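Local coordinates for Lmo2470 protein (Listeria monocytogenes EGD-e, PDB 5HL3), which is a calcium-binding leucine-rich-repeat internalin that interacts with host afadin and facilitates crossing of the basement membrane, at residues P237-L242 / L257-V262; I282-Y287 / V340-N345. One frame throughout, in Å; residues are numbered along the deposited sequence.

Contact 1: P237-L242 / L257-V262; sequences PSLESL and LDTIYV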
loop_
_atom_site.group_PDB
_atom_site.type_symbol
_atom_site.label_atom_id
_atom_site.label_comp_id
_atom_site.label_asym_id
_atom_site.label_seq_id
_atom_site.Cartn_x
_atom_site.Cartn_y
_atom_site.Cartn_z
ATOM N N PRO A 237 8.279 16.037 11.142
ATOM C CA PRO A 237 7.755 16.664 12.367
ATOM C C PRO A 237 6.300 16.399 12.669
ATOM O O PRO A 237 5.893 16.534 13.817
ATOM C CB PRO A 237 8.000 18.165 12.121
ATOM C CG PRO A 237 8.078 18.298 10.635
ATOM C CD PRO A 237 8.787 17.055 10.211
ATOM N N SER A 238 5.513 16.060 11.661
ATOM C CA SER A 238 4.091 15.783 11.884
ATOM C C SER A 238 3.801 14.305 12.153
ATOM O O SER A 238 2.640 13.932 12.369
ATOM C CB SER A 238 3.262 16.252 10.687
ATOM O OG SER A 238 3.372 17.666 10.505
ATOM N N LEU A 239 4.835 13.451 12.141
ATOM C CA LEU A 239 4.594 12.015 12.243
ATOM C C LEU A 239 3.895 11.639 13.555
ATOM O O LEU A 239 4.332 12.045 14.641
ATOM C CB LEU A 239 5.898 11.262 12.121
ATOM C CG LEU A 239 5.796 9.741 11.914
ATOM C CD1 LEU A 239 5.135 9.375 10.602
ATOM C CD2 LEU A 239 7.208 9.164 12.025
ATOM N N GLU A 240 2.834 10.859 13.415
ATOM C CA GLU A 240 2.067 10.324 14.561
ATOM C C GLU A 240 2.109 8.803 14.627
ATOM O O GLU A 240 2.096 8.232 15.729
ATOM C CB GLU A 240 0.599 10.776 14.496
ATOM C CG GLU A 240 0.380 12.290 14.580
ATOM C CD GLU A 240 -1.063 12.752 14.313
ATOM O OE1 GLU A 240 -1.979 11.928 14.048
ATOM O OE2 GLU A 240 -1.300 13.986 14.403
ATOM N N SER A 241 2.135 8.133 13.476
ATOM C CA SER A 241 2.131 6.673 13.445
ATOM C C SER A 241 3.069 6.167 12.377
ATOM O O SER A 241 2.929 6.514 11.202
ATOM C CB SER A 241 0.733 6.112 13.180
ATOM O OG SER A 241 0.775 4.684 13.164
ATOM N N LEU A 242 4.009 5.324 12.784
ATOM C CA LEU A 242 4.926 4.640 11.869
ATOM C C LEU A 242 4.752 3.151 12.136
ATOM O O LEU A 242 5.203 2.634 13.173
ATOM C CB LEU A 242 6.372 5.074 12.114
ATOM C CG LEU A 242 7.481 4.347 11.350
ATOM C CD1 LEU A 242 7.275 4.508 9.869
ATOM C CD2 LEU A 242 8.844 4.893 11.727
ATOM N N LEU A 257 10.702 6.918 17.848
ATOM C CA LEU A 257 10.264 5.748 18.623
ATOM C C LEU A 257 8.870 5.913 19.226
ATOM O O LEU A 257 8.097 4.951 19.300
ATOM C CB LEU A 257 11.320 5.430 19.711
ATOM C CG LEU A 257 11.053 4.174 20.561
ATOM C CD1 LEU A 257 10.784 2.906 19.784
ATOM C CD2 LEU A 257 12.202 4.015 21.566
ATOM N N ASP A 258 8.515 7.139 19.604
ATOM C CA ASP A 258 7.190 7.399 20.180
ATOM C C ASP A 258 6.015 7.283 19.210
ATOM O O ASP A 258 4.887 7.383 19.616
ATOM C CB ASP A 258 7.138 8.754 20.919
ATOM C CG ASP A 258 7.469 9.959 20.029
ATOM O OD1 ASP A 258 7.956 9.766 18.886
ATOM O OD2 ASP A 258 7.327 11.127 20.542
ATOM N N THR A 259 6.293 7.059 17.920
ATOM C CA THR A 259 5.241 6.924 16.905
ATOM C C THR A 259 5.069 5.491 16.447
ATOM O O THR A 259 4.150 5.195 15.706
ATOM C CB THR A 259 5.570 7.743 15.623
ATOM O OG1 THR A 259 6.653 7.140 14.907
ATOM C CG2 THR A 259 5.878 9.193 15.941
ATOM N N ILE A 260 5.932 4.587 16.904
ATOM C CA ILE A 260 6.010 3.261 16.278
ATOM C C ILE A 260 4.981 2.240 16.752
ATOM O O ILE A 260 4.686 2.103 17.940
ATOM C CB ILE A 260 7.443 2.677 16.446
ATOM C CG1 ILE A 260 8.450 3.542 15.688
ATOM C CG2 ILE A 260 7.541 1.235 15.949
ATOM C CD1 ILE A 260 9.904 3.140 15.873
ATOM N N TYR A 261 4.413 1.530 15.770
ATOM C CA TYR A 261 3.635 0.326 16.035
ATOM C C TYR A 261 4.491 -0.876 15.647
ATOM O O TYR A 261 4.879 -1.015 14.485
ATOM C CB TYR A 261 2.297 0.288 15.243
ATOM C CG TYR A 261 1.490 -0.955 15.579
ATOM C CD1 TYR A 261 1.788 -2.171 14.993
ATOM C CD2 TYR A 261 0.411 -0.911 16.470
ATOM C CE1 TYR A 261 1.087 -3.333 15.331
ATOM C CE2 TYR A 261 -0.303 -2.076 16.801
ATOM C CZ TYR A 261 0.041 -3.273 16.236
ATOM O OH TYR A 261 -0.636 -4.443 16.547
ATOM N N VAL A 262 4.828 -1.717 16.625
ATOM C CA VAL A 262 5.437 -3.042 16.394
ATOM C C VAL A 262 4.946 -3.954 17.488
ATOM O O VAL A 262 5.128 -3.644 18.685
ATOM C CB VAL A 262 7.002 -3.090 16.459
ATOM C CG1 VAL A 262 7.480 -4.552 16.473
ATOM C CG2 VAL A 262 7.628 -2.352 15.309
#
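Thr-259 turns its side chain onto the backbone and leucines of 237-242. OG1 occupies the crowded position between the backbone N and the carbonyl carbon (chi1 71°), where it lies 3.5 Å from CB of Leu-242 and also touches a methyl of Leu-239, CD2. CG2, anti to the carbonyl carbon, packs 3.5 Å from the carbonyl O of Leu-239, while CB rests against the carbonyl O of Glu-240. The side chains of Leu-239 and Thr-259 cross at about a right angle, and CD2 of Leu-239 comes nearer to OG1 of Thr-259 than to its CG2. Since OG1 is hydrogen-bonded to Val-256 O, the hydroxyl stays satisfied although its surroundings across the contact are apolar.

Past Thr-259 the two backbones run as parallel strands. Leu-242 N donates to Thr-259 O at 2.9 Å. Leu-242 O in turn accepts from Tyr-261 N, also at 2.9 Å. The two bonds from one residue flank Ile-260 in the way usual for a parallel bridge, and CA-H...O contacts from Ser-241 to Thr-259 O and from Ile-260 to Leu-242 O accompany them. Leu-242 and Ile-260 place their side chains on the same face of the sheet, but these meet loosely, CD2 to CG1 at 4.2 Å.

This is the last step of the parallel sheet of the leucine-rich-repeat solenoid. On its other edge strand 241-243 is flanked by strand 218-220, where Leu-242 packs on Leu-219 and Ser-241 is backbone-bonded to Thr-217 and Leu-219; strand 260-261 is the outermost strand at this end.

Contact 2: I282-Y287 / V340-N345; sequences IDLPIY and VSYNHN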
loop_
_atom_site.group_PDB
_atom_site.type_symbol
_atom_site.label_atom_id
_atom_site.label_comp_id
_atom_site.label_asym_id
_atom_site.label_seq_id
_atom_site.Cartn_x
_atom_site.Cartn_y
_atom_site.Cartn_z
ATOM N N ILE A 282 23.819 -12.163 23.648
ATOM C CA ILE A 282 23.463 -11.403 22.460
ATOM C C ILE A 282 23.094 -9.963 22.802
ATOM O O ILE A 282 22.625 -9.660 23.913
ATOM C CB ILE A 282 22.235 -12.021 21.691
ATOM C CG1 ILE A 282 20.985 -12.122 22.598
ATOM C CG2 ILE A 282 22.605 -13.385 21.127
ATOM C CD1 ILE A 282 19.686 -12.404 21.876
ATOM N N ASP A 283 23.280 -9.108 21.809
ATOM C CA ASP A 283 22.717 -7.760 21.797
ATOM C C ASP A 283 21.343 -7.861 21.124
ATOM O O ASP A 283 21.144 -8.652 20.196
ATOM C CB ASP A 283 23.593 -6.798 20.984
ATOM C CG ASP A 283 24.928 -6.546 21.595
ATOM O OD1 ASP A 283 25.108 -6.672 22.818
ATOM O OD2 ASP A 283 25.845 -6.188 20.808
ATOM N N LEU A 284 20.382 -7.090 21.604
ATOM C CA LEU A 284 19.053 -7.049 20.956
ATOM C C LEU A 284 18.404 -5.721 21.242
ATOM O O LEU A 284 17.513 -5.630 22.085
ATOM C CB LEU A 284 18.190 -8.239 21.377
ATOM C CG LEU A 284 16.905 -8.480 20.570
ATOM C CD1 LEU A 284 17.178 -8.546 19.089
ATOM C CD2 LEU A 284 16.218 -9.744 21.078
ATOM N N PRO A 285 18.862 -4.666 20.542
ATOM C CA PRO A 285 18.422 -3.330 20.907
ATOM C C PRO A 285 16.906 -3.152 20.901
ATOM O O PRO A 285 16.365 -2.480 21.779
ATOM C CB PRO A 285 19.148 -2.431 19.906
ATOM C CG PRO A 285 20.418 -3.190 19.603
ATOM C CD PRO A 285 19.950 -4.628 19.530
ATOM N N ILE A 286 16.235 -3.761 19.938
ATOM C CA ILE A 286 14.779 -3.644 19.834
ATOM C C ILE A 286 14.060 -4.124 21.080
ATOM O O ILE A 286 13.046 -3.513 21.489
ATOM C CB ILE A 286 14.245 -4.335 18.552
ATOM C CG1 ILE A 286 12.732 -4.090 18.395
ATOM C CG2 ILE A 286 14.578 -5.836 18.527
ATOM C CD1 ILE A 286 12.164 -4.534 17.057
ATOM N N TYR A 287 14.545 -5.179 21.728
ATOM C CA TYR A 287 13.899 -5.651 22.952
ATOM C C TYR A 287 13.910 -4.541 23.989
ATOM O O TYR A 287 12.874 -4.249 24.632
ATOM C CB TYR A 287 14.565 -6.945 23.526
ATOM C CG TYR A 287 14.113 -7.184 24.952
ATOM C CD1 TYR A 287 12.823 -7.675 25.219
ATOM C CD2 TYR A 287 14.886 -6.768 26.031
ATOM C CE1 TYR A 287 12.362 -7.807 26.509
ATOM C CE2 TYR A 287 14.410 -6.869 27.335
ATOM C CZ TYR A 287 13.153 -7.399 27.564
ATOM O OH TYR A 287 12.698 -7.511 28.879
ATOM N N VAL A 340 15.812 -16.544 20.398
ATOM C CA VAL A 340 15.294 -15.816 21.554
ATOM C C VAL A 340 14.005 -15.137 21.096
ATOM O O VAL A 340 13.967 -14.466 20.051
ATOM C CB VAL A 340 16.292 -14.781 22.099
ATOM C CG1 VAL A 340 15.628 -13.743 23.006
ATOM C CG2 VAL A 340 17.356 -15.476 22.901
ATOM N N SER A 341 12.964 -15.327 21.887
ATOM C CA SER A 341 11.646 -14.778 21.578
ATOM C C SER A 341 11.103 -14.000 22.767
ATOM O O SER A 341 11.355 -14.354 23.922
ATOM C CB SER A 341 10.691 -15.894 21.177
ATOM O OG SER A 341 11.036 -16.418 19.878
ATOM N N TYR A 342 10.333 -12.958 22.477
ATOM C CA TYR A 342 9.693 -12.166 23.510
ATOM C C TYR A 342 8.401 -11.576 22.938
ATOM O O TYR A 342 8.076 -11.727 21.749
ATOM C CB TYR A 342 10.653 -11.093 24.044
ATOM C CG TYR A 342 10.971 -10.006 23.067
ATOM C CD1 TYR A 342 12.046 -10.119 22.155
ATOM C CD2 TYR A 342 10.164 -8.863 22.996
ATOM C CE1 TYR A 342 12.305 -9.114 21.261
ATOM C CE2 TYR A 342 10.441 -7.863 22.105
ATOM C CZ TYR A 342 11.486 -8.000 21.211
ATOM O OH TYR A 342 11.746 -7.009 20.298
ATOM N N ASN A 343 7.661 -10.889 23.811
ATOM C CA ASN A 343 6.348 -10.313 23.428
ATOM C C ASN A 343 5.418 -11.381 22.878
ATOM O O ASN A 343 4.637 -11.153 21.970
ATOM C CB ASN A 343 6.469 -9.109 22.450
ATOM C CG ASN A 343 5.317 -8.158 22.594
ATOM O OD1 ASN A 343 4.859 -7.964 23.700
ATOM N ND2 ASN A 343 4.825 -7.592 21.492
ATOM N N HIS A 344 5.493 -12.575 23.451
ATOM C CA HIS A 344 4.584 -13.623 23.047
ATOM C C HIS A 344 3.134 -13.204 23.330
ATOM O O HIS A 344 2.801 -12.784 24.446
ATOM C CB HIS A 344 4.819 -14.897 23.860
ATOM C CG HIS A 344 6.154 -15.530 23.650
ATOM N ND1 HIS A 344 6.389 -16.447 22.656
ATOM C CD2 HIS A 344 7.300 -15.444 24.363
ATOM C CE1 HIS A 344 7.625 -16.896 22.754
ATOM N NE2 HIS A 344 8.203 -16.292 23.781
ATOM N N ASN A 345 2.297 -13.329 22.317
ATOM C CA ASN A 345 0.874 -13.033 22.442
ATOM C C ASN A 345 0.143 -14.240 21.903
ATOM O O ASN A 345 -0.105 -14.374 20.698
ATOM C CB ASN A 345 0.490 -11.764 21.697
ATOM C CG ASN A 345 -0.909 -11.295 22.053
ATOM O OD1 ASN A 345 -1.765 -12.102 22.402
ATOM N ND2 ASN A 345 -1.142 -10.005 21.972
#
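The rings of Tyr-287 and Tyr-342 form a T-shaped (edge-to-face) pair, with centroids 5.1 Å apart and planes at 82°. CD1 on the edge of Tyr-287 points at one face of Tyr-342, offset toward its rim, and comes 3.7 Å from CD2 of that ring. The CB of Tyr-287 adds a CH-pi contact, 4.2 Å from the centroid of the Tyr-342 ring and over its face. Leu-284 meets the same ring obliquely, its methyl CD2 lying 4.0 Å from CE1.

Tyr-342 reaches this position with CG between the backbone N and the carbonyl carbon (chi1 69°), and its hydroxyl ends against Ile-286, OH to CG2 at 3.5 Å. The two side chains cross at about a right angle. This OH is buried and has no polar partner in the model, so the phenol end of Tyr-342 is held by packing rather than by a hydrogen bond. Farther from the rings, Ile-282 of strand 280-283 and Val-340 of strand 334-345 meet tip to tip, CD1 to CG2 at 4.0 Å, and extend the apolar layer.

No hydrogen bond links the two segments: the contact is hydrophobic core within the region matched by the DUF3244 family. The side chain of Tyr-287 lies about 4 Å from that of Glu-319, which binds a calcium ion. Val-301 of strand 301-306 packs on both tyrosines and on Val-340, and Ile-324 of strand 323-326 on Ile-282 and Leu-284. Strand 350-360 runs antiparallel beside strand 334-345, its Cys-352 backbone-bonded to Tyr-342, while helix 285-292, which begins just after Leu-284, brings Ile-286 and Tyr-287 against strand 334-345.

How the contacts relate
Contact 1 closes before contact 2 opens along the chain, and their centres lie about 20 Å apart, with nearest atoms about 5 Å apart and not touching. They share no sheet: contact 1 joins the last two strands of the parallel leucine-rich-repeat sheet, whereas contact 2 lies in the C-terminal region, where strands 280-283 (outermost) and 334-345 belong to one mixed sheet. The chain passes from strand 260-261 almost directly into strand 265-274, so the end of the solenoid runs straight into that region. Leu-257 packing on Thr-293 and Ile-286 on Leu-252 also join the two parts, consistent with a continuous body rather than loosely tethered modules.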